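Local coordinates for ancylostoma secreted protein 1 (PDB 3NT8) that is a secreted two-CAP-domain protein of the human hookworm Necator americanus, probably associated with the transition of infective larvae to parasitism, at residues R37-L41 / S73-E79; Q83-C89 / A163-C167; T103-S107 / K118-T122; W106-Y112 / G168-A172. All blocks are in the same frame, centred on the assembly; numbering follows the deposited sequence.

Interaction 1: residues R37-L41 / S73-E79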
loop_
_atom_site.group_PDB
_atom_site.type_symbol
_atom_site.label_atom_id
_atom_site.label_comp_id
_atom_site.label_asym_id
_atom_site.label_seq_id
_atom_site.Cartn_x
_atom_site.Cartn_y
_atom_site.Cartn_z
ATOM N N ARG A 37 -15.996 -6.930 -21.762
ATOM C CA ARG A 37 -15.836 -6.487 -20.410
ATOM C C ARG A 37 -16.016 -7.675 -19.483
ATOM O O ARG A 37 -15.450 -7.694 -18.397
ATOM C CB ARG A 37 -16.843 -5.423 -20.048
ATOM C CG ARG A 37 -16.721 -4.179 -20.824
ATOM C CD ARG A 37 -17.944 -3.287 -20.642
ATOM N NE ARG A 37 -17.677 -1.948 -21.173
ATOM C CZ ARG A 37 -18.039 -1.577 -22.384
ATOM N NH1 ARG A 37 -18.755 -2.404 -23.134
ATOM N NH2 ARG A 37 -17.735 -0.362 -22.800
ATOM N N GLN A 38 -16.884 -8.607 -19.855
ATOM C CA GLN A 38 -17.209 -9.722 -19.020
ATOM C C GLN A 38 -16.031 -10.677 -19.130
ATOM O O GLN A 38 -15.681 -11.261 -18.174
ATOM C CB GLN A 38 -18.537 -10.332 -19.496
ATOM C CG GLN A 38 -19.099 -11.421 -18.571
ATOM C CD GLN A 38 -19.718 -10.817 -17.331
ATOM O OE1 GLN A 38 -20.673 -10.038 -17.444
ATOM N NE2 GLN A 38 -19.153 -11.104 -16.147
ATOM N N ALA A 39 -15.360 -10.769 -20.281
ATOM C CA ALA A 39 -14.215 -11.651 -20.375
ATOM C C ALA A 39 -12.949 -11.130 -19.612
ATOM O O ALA A 39 -12.231 -11.913 -19.047
ATOM C CB ALA A 39 -13.903 -12.004 -21.799
ATOM N N PHE A 40 -12.687 -9.829 -19.648
ATOM C CA PHE A 40 -11.705 -9.222 -18.772
ATOM C C PHE A 40 -12.026 -9.443 -17.300
ATOM O O PHE A 40 -11.166 -9.865 -16.520
ATOM C CB PHE A 40 -11.602 -7.723 -19.035
ATOM C CG PHE A 40 -10.884 -7.381 -20.308
ATOM C CD1 PHE A 40 -9.567 -7.764 -20.501
ATOM C CD2 PHE A 40 -11.529 -6.654 -21.302
ATOM C CE1 PHE A 40 -8.921 -7.414 -21.691
ATOM C CE2 PHE A 40 -10.912 -6.284 -22.453
ATOM C CZ PHE A 40 -9.609 -6.668 -22.659
ATOM N N LEU A 41 -13.243 -9.126 -16.910
ATOM C CA LEU A 41 -13.589 -9.184 -15.512
ATOM C C LEU A 41 -13.542 -10.602 -14.960
ATOM O O LEU A 41 -13.035 -10.789 -13.855
ATOM C CB LEU A 41 -14.944 -8.559 -15.288
ATOM C CG LEU A 41 -15.425 -8.415 -13.855
ATOM C CD1 LEU A 41 -14.558 -7.442 -13.085
ATOM C CD2 LEU A 41 -16.922 -7.997 -13.849
ATOM N N SER A 73 -14.559 -5.156 -9.290
ATOM C CA SER A 73 -15.727 -4.652 -10.010
ATOM C C SER A 73 -15.260 -3.838 -11.178
ATOM O O SER A 73 -14.201 -3.177 -11.122
ATOM C CB SER A 73 -16.525 -3.740 -9.103
ATOM O OG SER A 73 -16.894 -4.494 -7.978
ATOM N N TRP A 74 -16.018 -3.881 -12.259
ATOM C CA TRP A 74 -15.714 -2.999 -13.412
ATOM C C TRP A 74 -15.888 -1.488 -13.173
ATOM O O TRP A 74 -16.828 -1.058 -12.513
ATOM C CB TRP A 74 -16.554 -3.451 -14.622
ATOM C CG TRP A 74 -16.081 -2.907 -15.915
ATOM C CD1 TRP A 74 -16.533 -1.763 -16.548
ATOM C CD2 TRP A 74 -15.085 -3.473 -16.763
ATOM N NE1 TRP A 74 -15.866 -1.595 -17.717
ATOM C CE2 TRP A 74 -14.990 -2.640 -17.893
ATOM C CE3 TRP A 74 -14.264 -4.628 -16.678
ATOM C CZ2 TRP A 74 -14.093 -2.886 -18.931
ATOM C CZ3 TRP A 74 -13.358 -4.882 -17.709
ATOM C CH2 TRP A 74 -13.297 -4.017 -18.833
ATOM N N ASP A 75 -15.018 -0.654 -13.741
ATOM C CA ASP A 75 -15.229 0.768 -13.564
ATOM C C ASP A 75 -15.287 1.496 -14.909
ATOM O O ASP A 75 -14.321 1.448 -15.669
ATOM C CB ASP A 75 -14.176 1.341 -12.602
ATOM C CG ASP A 75 -14.408 2.811 -12.287
ATOM O OD1 ASP A 75 -14.925 3.114 -11.206
ATOM O OD2 ASP A 75 -14.065 3.668 -13.123
ATOM N N CYS A 76 -16.402 2.166 -15.225
ATOM C CA CYS A 76 -16.563 2.702 -16.591
ATOM C C CYS A 76 -15.598 3.844 -16.888
ATOM O O CYS A 76 -15.109 3.969 -18.019
ATOM C CB CYS A 76 -17.986 3.094 -16.927
ATOM S SG CYS A 76 -19.155 1.703 -16.852
ATOM N N ALA A 77 -15.339 4.647 -15.860
ATOM C CA ALA A 77 -14.530 5.815 -15.915
ATOM C C ALA A 77 -13.110 5.380 -16.107
ATOM O O ALA A 77 -12.352 6.007 -16.875
ATOM C CB ALA A 77 -14.681 6.608 -14.611
ATOM N N MET A 78 -12.711 4.303 -15.413
ATOM C CA MET A 78 -11.355 3.749 -15.598
ATOM C C MET A 78 -11.190 3.221 -17.004
ATOM O O MET A 78 -10.209 3.569 -17.651
ATOM C CB MET A 78 -10.993 2.677 -14.560
ATOM C CG MET A 78 -10.504 3.320 -13.280
ATOM S SD MET A 78 -10.547 2.139 -11.980
ATOM C CE MET A 78 -9.246 1.063 -12.563
ATOM N N GLU A 79 -12.166 2.444 -17.474
ATOM C CA GLU A 79 -12.197 1.944 -18.851
ATOM C C GLU A 79 -12.101 3.054 -19.884
ATOM O O GLU A 79 -11.327 2.950 -20.864
ATOM C CB GLU A 79 -13.460 1.125 -19.116
ATOM C CG GLU A 79 -13.538 0.560 -20.590
ATOM C CD GLU A 79 -14.901 0.126 -20.943
ATOM O OE1 GLU A 79 -15.712 -0.170 -20.047
ATOM O OE2 GLU A 79 -15.234 0.099 -22.138
#
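An indole that packs on a helix and also hydrogen-bonds to a buried ion pair illustrates how apolar and charged contacts can share one residue. The apolar part centres on Trp74, which ends the short strand 73-74 and packs its indole against helix 34-52. Arg37 lays its aliphatic stem over one face of the indole, with CB 3.9 Å from the centroid of the six-membered ring and almost on the ring normal, a CH-pi contact. Phe40 CB meets the edge of the same ring at Trp74 CZ3 (3.6 Å), and Leu41 CB approaches Trp74 CE3 at 4.2 Å. The polar part gathers on Glu79. Arg37 NE donates to Glu79 OE1 at 2.9 Å, and a weak, poorly angled bond from Arg37 NH2 to Glu79 OE2 (2.6 Å) completes the salt bridge; Trp74 NE1 also donates to Glu79 OE1, at 2.7 Å. Asn29 and Asp34 supply further partners to these charges. Asp75 acts as N-cap, its OD2 accepting from Met78 N at 2.7 Å, while Cys76 is tied to Cys27 by a disulfide. Helix 34-52 and helix 76-85 are thus joined around the edge strand of the sheet, in keeping with the alpha-beta-alpha sandwich of the CAP domain.

Interaction 2: residues Q83-C89 / A163-C167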
loop_
_atom_site.group_PDB
_atom_site.type_symbol
_atom_site.label_atom_id
_atom_site.label_comp_id
_atom_site.label_asym_id
_atom_site.label_seq_id
_atom_site.Cartn_x
_atom_site.Cartn_y
_atom_site.Cartn_z
ATOM N N GLN A 83 -9.151 3.819 -22.580
ATOM C CA GLN A 83 -9.494 3.724 -23.995
ATOM C C GLN A 83 -9.008 4.964 -24.773
ATOM O O GLN A 83 -8.495 4.831 -25.886
ATOM C CB GLN A 83 -10.988 3.490 -24.177
ATOM C CG GLN A 83 -11.395 3.402 -25.649
ATOM C CD GLN A 83 -11.230 2.001 -26.179
ATOM O OE1 GLN A 83 -12.004 1.157 -25.833
ATOM N NE2 GLN A 83 -10.224 1.760 -27.005
ATOM N N ASP A 84 -9.179 6.142 -24.177
ATOM C CA ASP A 84 -8.757 7.413 -24.770
ATOM C C ASP A 84 -7.240 7.498 -24.939
ATOM O O ASP A 84 -6.743 8.226 -25.790
ATOM C CB ASP A 84 -9.266 8.607 -23.942
ATOM C CG ASP A 84 -10.748 8.739 -23.988
ATOM O OD1 ASP A 84 -11.347 8.371 -25.016
ATOM O OD2 ASP A 84 -11.338 9.232 -23.004
ATOM N N ALA A 85 -6.503 6.709 -24.158
ATOM C CA ALA A 85 -5.053 6.843 -24.130
ATOM C C ALA A 85 -4.349 5.948 -25.109
ATOM O O ALA A 85 -3.181 6.168 -25.434
ATOM C CB ALA A 85 -4.519 6.651 -22.738
ATOM N N ILE A 86 -5.066 4.940 -25.590
ATOM C CA ILE A 86 -4.475 3.944 -26.467
ATOM C C ILE A 86 -4.950 4.065 -27.925
ATOM O O ILE A 86 -4.795 3.128 -28.711
ATOM C CB ILE A 86 -4.667 2.487 -25.897
ATOM C CG1 ILE A 86 -6.166 2.089 -25.843
ATOM C CG2 ILE A 86 -4.092 2.407 -24.476
ATOM C CD1 ILE A 86 -6.400 0.602 -25.615
ATOM N N GLN A 87 -5.519 5.204 -28.296
ATOM C CA GLN A 87 -6.120 5.298 -29.640
ATOM C C GLN A 87 -5.087 5.111 -30.776
ATOM O O GLN A 87 -5.406 4.611 -31.863
ATOM C CB GLN A 87 -6.944 6.585 -29.808
ATOM C CG GLN A 87 -8.276 6.622 -29.014
ATOM C CD GLN A 87 -9.371 5.682 -29.560
ATOM O OE1 GLN A 87 -9.854 5.841 -30.702
ATOM N NE2 GLN A 87 -9.787 4.708 -28.715
ATOM N N SER A 88 -3.837 5.465 -30.499
ATOM C CA SER A 88 -2.778 5.346 -31.497
ATOM C C SER A 88 -1.831 4.157 -31.230
ATOM O O SER A 88 -0.728 4.095 -31.804
ATOM C CB SER A 88 -1.970 6.631 -31.485
ATOM O OG SER A 88 -1.589 6.910 -30.140
ATOM N N CYS A 89 -2.276 3.220 -30.389
ATOM C CA CYS A 89 -1.460 2.078 -29.919
ATOM C C CYS A 89 -0.046 2.509 -29.475
ATOM O O CYS A 89 0.978 2.013 -30.019
ATOM C CB CYS A 89 -1.417 0.925 -30.938
ATOM S SG CYS A 89 -3.064 0.344 -31.491
ATOM N N ALA A 163 -9.436 -2.146 -21.976
ATOM C CA ALA A 163 -9.794 -1.766 -23.318
ATOM C C ALA A 163 -8.733 -2.277 -24.320
ATOM O O ALA A 163 -7.593 -2.463 -23.924
ATOM C CB ALA A 163 -9.955 -0.197 -23.393
ATOM N N TYR A 164 -9.113 -2.586 -25.571
ATOM C CA TYR A 164 -8.151 -2.812 -26.670
ATOM C C TYR A 164 -8.399 -1.761 -27.783
ATOM O O TYR A 164 -9.414 -1.098 -27.765
ATOM C CB TYR A 164 -8.171 -4.237 -27.216
ATOM C CG TYR A 164 -9.539 -4.666 -27.707
ATOM C CD1 TYR A 164 -10.099 -4.127 -28.893
ATOM C CD2 TYR A 164 -10.295 -5.533 -26.965
ATOM C CE1 TYR A 164 -11.377 -4.485 -29.316
ATOM C CE2 TYR A 164 -11.572 -5.893 -27.364
ATOM C CZ TYR A 164 -12.109 -5.357 -28.545
ATOM O OH TYR A 164 -13.367 -5.697 -28.931
ATOM N N LYS A 165 -7.414 -1.535 -28.658
ATOM C CA LYS A 165 -7.558 -0.698 -29.841
ATOM C C LYS A 165 -6.793 -1.318 -30.982
ATOM O O LYS A 165 -5.639 -1.649 -30.797
ATOM C CB LYS A 165 -7.014 0.690 -29.579
ATOM C CG LYS A 165 -7.247 1.694 -30.680
ATOM C CD LYS A 165 -8.705 2.032 -30.898
ATOM C CE LYS A 165 -8.752 3.113 -32.021
ATOM N NZ LYS A 165 -10.106 3.748 -32.266
ATOM N N VAL A 166 -7.442 -1.474 -32.149
ATOM C CA VAL A 166 -6.772 -1.880 -33.384
ATOM C C VAL A 166 -6.094 -0.654 -34.095
ATOM O O VAL A 166 -6.693 0.411 -34.239
ATOM C CB VAL A 166 -7.743 -2.633 -34.354
ATOM C CG1 VAL A 166 -7.056 -3.043 -35.630
ATOM C CG2 VAL A 166 -8.303 -3.874 -33.678
ATOM N N CYS A 167 -4.834 -0.810 -34.510
ATOM C CA CYS A 167 -4.198 0.239 -35.294
ATOM C C CYS A 167 -3.647 -0.347 -36.567
ATOM O O CYS A 167 -2.449 -0.560 -36.687
ATOM C CB CYS A 167 -3.087 0.928 -34.504
ATOM S SG CYS A 167 -3.623 1.663 -32.990
#
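In the alpha-beta-alpha sandwich of a CAP domain, the end of helix 76-85 and the turn after it pack against strand 159-167, and here rotamers bring several side chains across. Gln83 leaves the helix sideways, but its t, p rotamer brings NE2 to Tyr164 O (3.1 Å), a hydrogen bond to the strand backbone, while its OE1 accepts from Asn29. Ile86, with chi1 p and chi2 t, extends CD1 over the strand to 4.3 Å from Ala163 CB and 4.0 Å from Lys165 CB. Gln87 starts out pointing away; two successive m torsions fold it back, so that NE2 donates to Gln83 O at 3.1 Å and OE1 accepts from Lys165 NZ at 2.6 Å. Lys165 meets it with a p kink at chi2 and t for chi3 and chi4. The type I turn from Ile86 to Cys89, closed by Cys89 N to Ile86 O (3.0 Å), delivers Cys89 to the strand. Both cysteines adopt m at chi1, and their disulfide joins Cys89 SG to Cys167 SG at 2.1 Å with a chi3 of 93°.

Interaction 3: residues T103-S107 / K118-T122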
loop_
_atom_site.group_PDB
_atom_site.type_symbol
_atom_site.label_atom_id
_atom_site.label_comp_id
_atom_site.label_asym_id
_atom_site.label_seq_id
_atom_site.Cartn_x
_atom_site.Cartn_y
_atom_site.Cartn_z
ATOM N N THR A 103 -0.002 -3.836 -19.942
ATOM C CA THR A 103 -0.041 -3.526 -21.366
ATOM C C THR A 103 0.622 -4.627 -22.231
ATOM O O THR A 103 1.595 -5.330 -21.797
ATOM C CB THR A 103 0.601 -2.109 -21.677
ATOM O OG1 THR A 103 0.339 -1.788 -23.039
ATOM C CG2 THR A 103 2.113 -2.128 -21.468
ATOM N N MET A 104 0.060 -4.792 -23.431
ATOM C CA MET A 104 0.509 -5.834 -24.355
ATOM C C MET A 104 0.277 -5.352 -25.769
ATOM O O MET A 104 -0.770 -4.790 -26.086
ATOM C CB MET A 104 -0.255 -7.139 -24.153
ATOM C CG MET A 104 0.129 -8.222 -25.043
ATOM S SD MET A 104 1.752 -8.757 -24.624
ATOM C CE MET A 104 1.784 -10.153 -25.773
ATOM N N SER A 105 1.253 -5.624 -26.617
ATOM C CA SER A 105 1.163 -5.224 -28.007
ATOM C C SER A 105 1.261 -6.441 -28.930
ATOM O O SER A 105 2.141 -7.289 -28.768
ATOM C CB SER A 105 2.226 -4.166 -28.327
ATOM O OG SER A 105 2.137 -3.779 -29.700
ATOM N N TRP A 106 0.334 -6.540 -29.886
ATOM C CA TRP A 106 0.401 -7.583 -30.913
ATOM C C TRP A 106 0.622 -7.021 -32.308
ATOM O O TRP A 106 0.126 -5.933 -32.647
ATOM C CB TRP A 106 -0.891 -8.405 -30.926
ATOM C CG TRP A 106 -1.223 -9.012 -29.632
ATOM C CD1 TRP A 106 -2.005 -8.477 -28.644
ATOM C CD2 TRP A 106 -0.810 -10.287 -29.171
ATOM N NE1 TRP A 106 -2.080 -9.343 -27.579
ATOM C CE2 TRP A 106 -1.362 -10.466 -27.880
ATOM C CE3 TRP A 106 -0.024 -11.306 -29.722
ATOM C CZ2 TRP A 106 -1.157 -11.619 -27.131
ATOM C CZ3 TRP A 106 0.186 -12.458 -28.981
ATOM C CH2 TRP A 106 -0.378 -12.605 -27.690
ATOM N N SER A 107 1.363 -7.761 -33.132
ATOM C CA SER A 107 1.498 -7.385 -34.527
ATOM C C SER A 107 1.143 -8.537 -35.420
ATOM O O SER A 107 1.460 -9.699 -35.143
ATOM C CB SER A 107 2.891 -6.851 -34.874
ATOM O OG SER A 107 3.154 -5.638 -34.201
ATOM N N LYS A 118 -7.930 -12.038 -28.797
ATOM C CA LYS A 118 -6.661 -11.769 -28.166
ATOM C C LYS A 118 -6.799 -11.426 -26.688
ATOM O O LYS A 118 -5.780 -11.151 -26.013
ATOM C CB LYS A 118 -5.933 -10.658 -28.922
ATOM C CG LYS A 118 -5.310 -11.119 -30.207
ATOM C CD LYS A 118 -4.029 -11.942 -29.973
ATOM C CE LYS A 118 -3.580 -12.592 -31.234
ATOM N NZ LYS A 118 -2.336 -13.361 -30.987
ATOM N N ILE A 119 -8.028 -11.438 -26.161
ATOM C CA ILE A 119 -8.191 -11.105 -24.753
ATOM C C ILE A 119 -7.598 -12.201 -23.843
ATOM O O ILE A 119 -6.924 -11.898 -22.876
ATOM C CB ILE A 119 -9.654 -10.807 -24.336
ATOM C CG1 ILE A 119 -10.191 -9.529 -24.997
ATOM C CG2 ILE A 119 -9.725 -10.671 -22.767
ATOM C CD1 ILE A 119 -11.721 -9.374 -24.747
ATOM N N GLU A 120 -7.852 -13.450 -24.158
ATOM C CA GLU A 120 -7.470 -14.532 -23.307
ATOM C C GLU A 120 -5.966 -14.775 -23.296
ATOM O O GLU A 120 -5.379 -14.934 -22.239
ATOM C CB GLU A 120 -8.266 -15.810 -23.651
ATOM C CG GLU A 120 -8.186 -16.945 -22.540
ATOM C CD GLU A 120 -6.857 -17.729 -22.474
ATOM O OE1 GLU A 120 -6.095 -17.865 -23.504
ATOM O OE2 GLU A 120 -6.584 -18.250 -21.359
ATOM N N PRO A 121 -5.348 -14.805 -24.485
ATOM C CA PRO A 121 -3.924 -15.016 -24.477
ATOM C C PRO A 121 -3.166 -13.805 -23.929
ATOM O O PRO A 121 -2.051 -13.981 -23.468
ATOM C CB PRO A 121 -3.594 -15.314 -25.969
ATOM C CG PRO A 121 -4.650 -14.543 -26.707
ATOM C CD PRO A 121 -5.899 -14.859 -25.858
ATOM N N THR A 122 -3.741 -12.590 -24.003
ATOM C CA THR A 122 -3.116 -11.426 -23.333
ATOM C C THR A 122 -3.090 -11.588 -21.802
ATOM O O THR A 122 -2.051 -11.421 -21.145
ATOM C CB THR A 122 -3.818 -10.100 -23.645
ATOM O OG1 THR A 122 -3.734 -9.896 -25.044
ATOM C CG2 THR A 122 -3.118 -8.920 -22.949
#
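Alternation along a beta strand determines which residues can meet a helix packed beside it. Thr103 opens the segment pointing away from helix 119-127, and Met104 is the first to face it, setting CB 3.6 Å from Thr122 CG2. Ser105 turns away again, its OG hydrogen-bonded to Lys170 NZ of the neighbouring strand. Trp106 makes the main contact. Its NE1 donates to Thr122 OG1 at 3.1 Å, and that hydroxyl in turn donates to Lys118 O (2.6 Å), just before the helix, so two hydrogen bonds in series connect indole and backbone. Over one face of the indole folds Lys118: its CD lies 3.8 Å from the centroid of the five-membered ring, a CH-pi contact, and its NZ lies 3.6 Å from the centroid of the six-membered ring, a cation-pi interaction. Ser107 carries the strand out of the helix's reach. The indole thereby bridges an outermost strand, 100-107, and the start of helix 119-127, joining the sheet to a helical layer of the CAP fold.

Interaction 4: residues W106-Y112 / G168-A172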
loop_
_atom_site.group_PDB
_atom_site.type_symbol
_atom_site.label_atom_id
_atom_site.label_comp_id
_atom_site.label_asym_id
_atom_site.label_seq_id
_atom_site.Cartn_x
_atom_site.Cartn_y
_atom_site.Cartn_z
ATOM N N TRP A 106 0.334 -6.540 -29.886
ATOM C CA TRP A 106 0.401 -7.583 -30.913
ATOM C C TRP A 106 0.622 -7.021 -32.308
ATOM O O TRP A 106 0.126 -5.933 -32.647
ATOM C CB TRP A 106 -0.891 -8.405 -30.926
ATOM C CG TRP A 106 -1.223 -9.012 -29.632
ATOM C CD1 TRP A 106 -2.005 -8.477 -28.644
ATOM C CD2 TRP A 106 -0.810 -10.287 -29.171
ATOM N NE1 TRP A 106 -2.080 -9.343 -27.579
ATOM C CE2 TRP A 106 -1.362 -10.466 -27.880
ATOM C CE3 TRP A 106 -0.024 -11.306 -29.722
ATOM C CZ2 TRP A 106 -1.157 -11.619 -27.131
ATOM C CZ3 TRP A 106 0.186 -12.458 -28.981
ATOM C CH2 TRP A 106 -0.378 -12.605 -27.690
ATOM N N SER A 107 1.363 -7.761 -33.132
ATOM C CA SER A 107 1.498 -7.385 -34.527
ATOM C C SER A 107 1.143 -8.537 -35.420
ATOM O O SER A 107 1.460 -9.699 -35.143
ATOM C CB SER A 107 2.891 -6.851 -34.874
ATOM O OG SER A 107 3.154 -5.638 -34.201
ATOM N N SER A 108 0.444 -8.213 -36.494
ATOM C CA SER A 108 0.154 -9.213 -37.512
ATOM C C SER A 108 -0.126 -8.494 -38.805
ATOM O O SER A 108 -0.823 -7.480 -38.799
ATOM C CB SER A 108 -1.028 -10.079 -37.103
ATOM O OG SER A 108 -1.430 -10.940 -38.162
ATOM N N SER A 109 0.410 -9.040 -39.894
ATOM C CA SER A 109 0.332 -8.469 -41.239
ATOM C C SER A 109 -1.055 -8.602 -41.819
ATOM O O SER A 109 -1.405 -7.910 -42.799
ATOM C CB SER A 109 1.329 -9.153 -42.172
ATOM O OG SER A 109 1.081 -10.556 -42.227
ATOM N N GLY A 110 -1.842 -9.494 -41.213
ATOM C CA GLY A 110 -3.242 -9.695 -41.598
ATOM C C GLY A 110 -4.268 -8.817 -40.901
ATOM O O GLY A 110 -5.465 -8.873 -41.212
ATOM N N GLY A 111 -3.809 -7.988 -39.973
ATOM C CA GLY A 111 -4.712 -7.139 -39.191
ATOM C C GLY A 111 -5.509 -7.904 -38.116
ATOM O O GLY A 111 -5.156 -9.004 -37.737
ATOM N N TYR A 112 -6.610 -7.312 -37.636
ATOM C CA TYR A 112 -7.336 -7.870 -36.488
ATOM C C TYR A 112 -8.844 -7.670 -36.688
ATOM O O TYR A 112 -9.446 -6.713 -36.141
ATOM C CB TYR A 112 -6.817 -7.246 -35.174
ATOM C CG TYR A 112 -5.373 -7.642 -34.840
ATOM C CD1 TYR A 112 -5.076 -8.921 -34.410
ATOM C CD2 TYR A 112 -4.323 -6.723 -34.945
ATOM C CE1 TYR A 112 -3.807 -9.301 -34.097
ATOM C CE2 TYR A 112 -3.031 -7.085 -34.600
ATOM C CZ TYR A 112 -2.783 -8.394 -34.200
ATOM O OH TYR A 112 -1.532 -8.830 -33.894
ATOM N N GLY A 168 -4.527 -0.638 -37.522
ATOM C CA GLY A 168 -4.120 -1.320 -38.750
ATOM C C GLY A 168 -3.611 -2.730 -38.560
ATOM O O GLY A 168 -4.377 -3.677 -38.653
ATOM N N THR A 169 -2.313 -2.882 -38.323
ATOM C CA THR A 169 -1.667 -4.220 -38.190
ATOM C C THR A 169 -1.176 -4.418 -36.768
ATOM O O THR A 169 -0.438 -5.368 -36.469
ATOM C CB THR A 169 -0.449 -4.426 -39.171
ATOM O OG1 THR A 169 0.383 -3.264 -39.135
ATOM C CG2 THR A 169 -0.909 -4.676 -40.608
ATOM N N LYS A 170 -1.583 -3.502 -35.896
ATOM C CA LYS A 170 -1.128 -3.518 -34.543
ATOM C C LYS A 170 -2.332 -3.512 -33.588
ATOM O O LYS A 170 -3.313 -2.842 -33.819
ATOM C CB LYS A 170 -0.203 -2.309 -34.306
ATOM C CG LYS A 170 0.435 -2.202 -32.916
ATOM C CD LYS A 170 1.644 -1.209 -32.959
ATOM C CE LYS A 170 2.658 -1.306 -31.773
ATOM N NZ LYS A 170 1.965 -1.199 -30.422
ATOM N N LEU A 171 -2.227 -4.251 -32.487
ATOM C CA LEU A 171 -3.308 -4.325 -31.490
ATOM C C LEU A 171 -2.740 -4.095 -30.107
ATOM O O LEU A 171 -1.837 -4.757 -29.695
ATOM C CB LEU A 171 -4.008 -5.693 -31.528
ATOM C CG LEU A 171 -5.086 -5.945 -30.452
ATOM C CD1 LEU A 171 -6.363 -5.156 -30.683
ATOM C CD2 LEU A 171 -5.442 -7.376 -30.427
ATOM N N ALA A 172 -3.294 -3.145 -29.390
ATOM C CA ALA A 172 -2.844 -2.964 -28.029
ATOM C C ALA A 172 -4.013 -3.356 -27.120
ATOM O O ALA A 172 -5.183 -2.995 -27.405
ATOM C CB ALA A 172 -2.405 -1.514 -27.808
HETATM O O HOH W 1 -7.070 -4.556 -38.705
#
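Where two antiparallel strands meet a turn, the backbone can satisfy its polar groups in several ways, and this pair uses direct, turn and water-mediated bonds. Trp106 and Leu171 form a hydrogen-bonded pair: Trp106 N donates to Leu171 O at 2.8 Å, and Leu171 N returns a bond to Trp106 O at 2.9 Å. Beyond the non-hydrogen-bonded pair Ser107 and Lys170, Ser108 N donates to Thr169 O at 3.0 Å. That acceptor also lies 3.4 Å from Ser107 CA, and Trp106 O lies 3.3 Å from Lys170 CA, so CA-H...O contacts supplement both carbonyls. The chain reverses through a type I turn from Ser108 to Gly111, closed by Gly111 N to Ser108 O (3.2 Å), with a weak bond from Gly110 N to Ser108 OG (3.4 Å). At the far end a water bridges the two segments, its O accepting from Tyr112 N at 3.0 Å and donating to Gly168 O at 2.8 Å. Two side-chain donors find partners outside the pair: Trp106 NE1 bonds Thr122 OG1, and Lys170 NZ bonds Ser105 OG, with a weak bond to Cys89 O. Leu171 CB sits over the face of the Tyr112 ring, 3.8 Å from its centroid. Regular pairing thus passes into turn and water-mediated bonding, implying that this exposed sheet end is joined mainly by backbone hydrogen bonds, with the Leu171-Tyr112 CH-pi contact on the face carrying Trp106.

In the fold
The four contacts show how chemistry changes across one CAP domain. Interactions 1 and 2 are partly buried and share helix 76-85, one at its start and the other at its end; the first relies on a salt bridge and aromatic packing, the second on a disulfide and hydrogen bonds of glutamine side chains. Interactions 3 and 4 lie at the surface and share strand 100-107, with Trp106 in both: its backbone pairs within the sheet while its indole meets a helix. All reach the same four-stranded sheet. Phe40 touches Ile119, linking 1 with 3, whereas 2 and 4 join directly through Lys165 N and Ala172 O on adjacent strands, 2.9 Å apart.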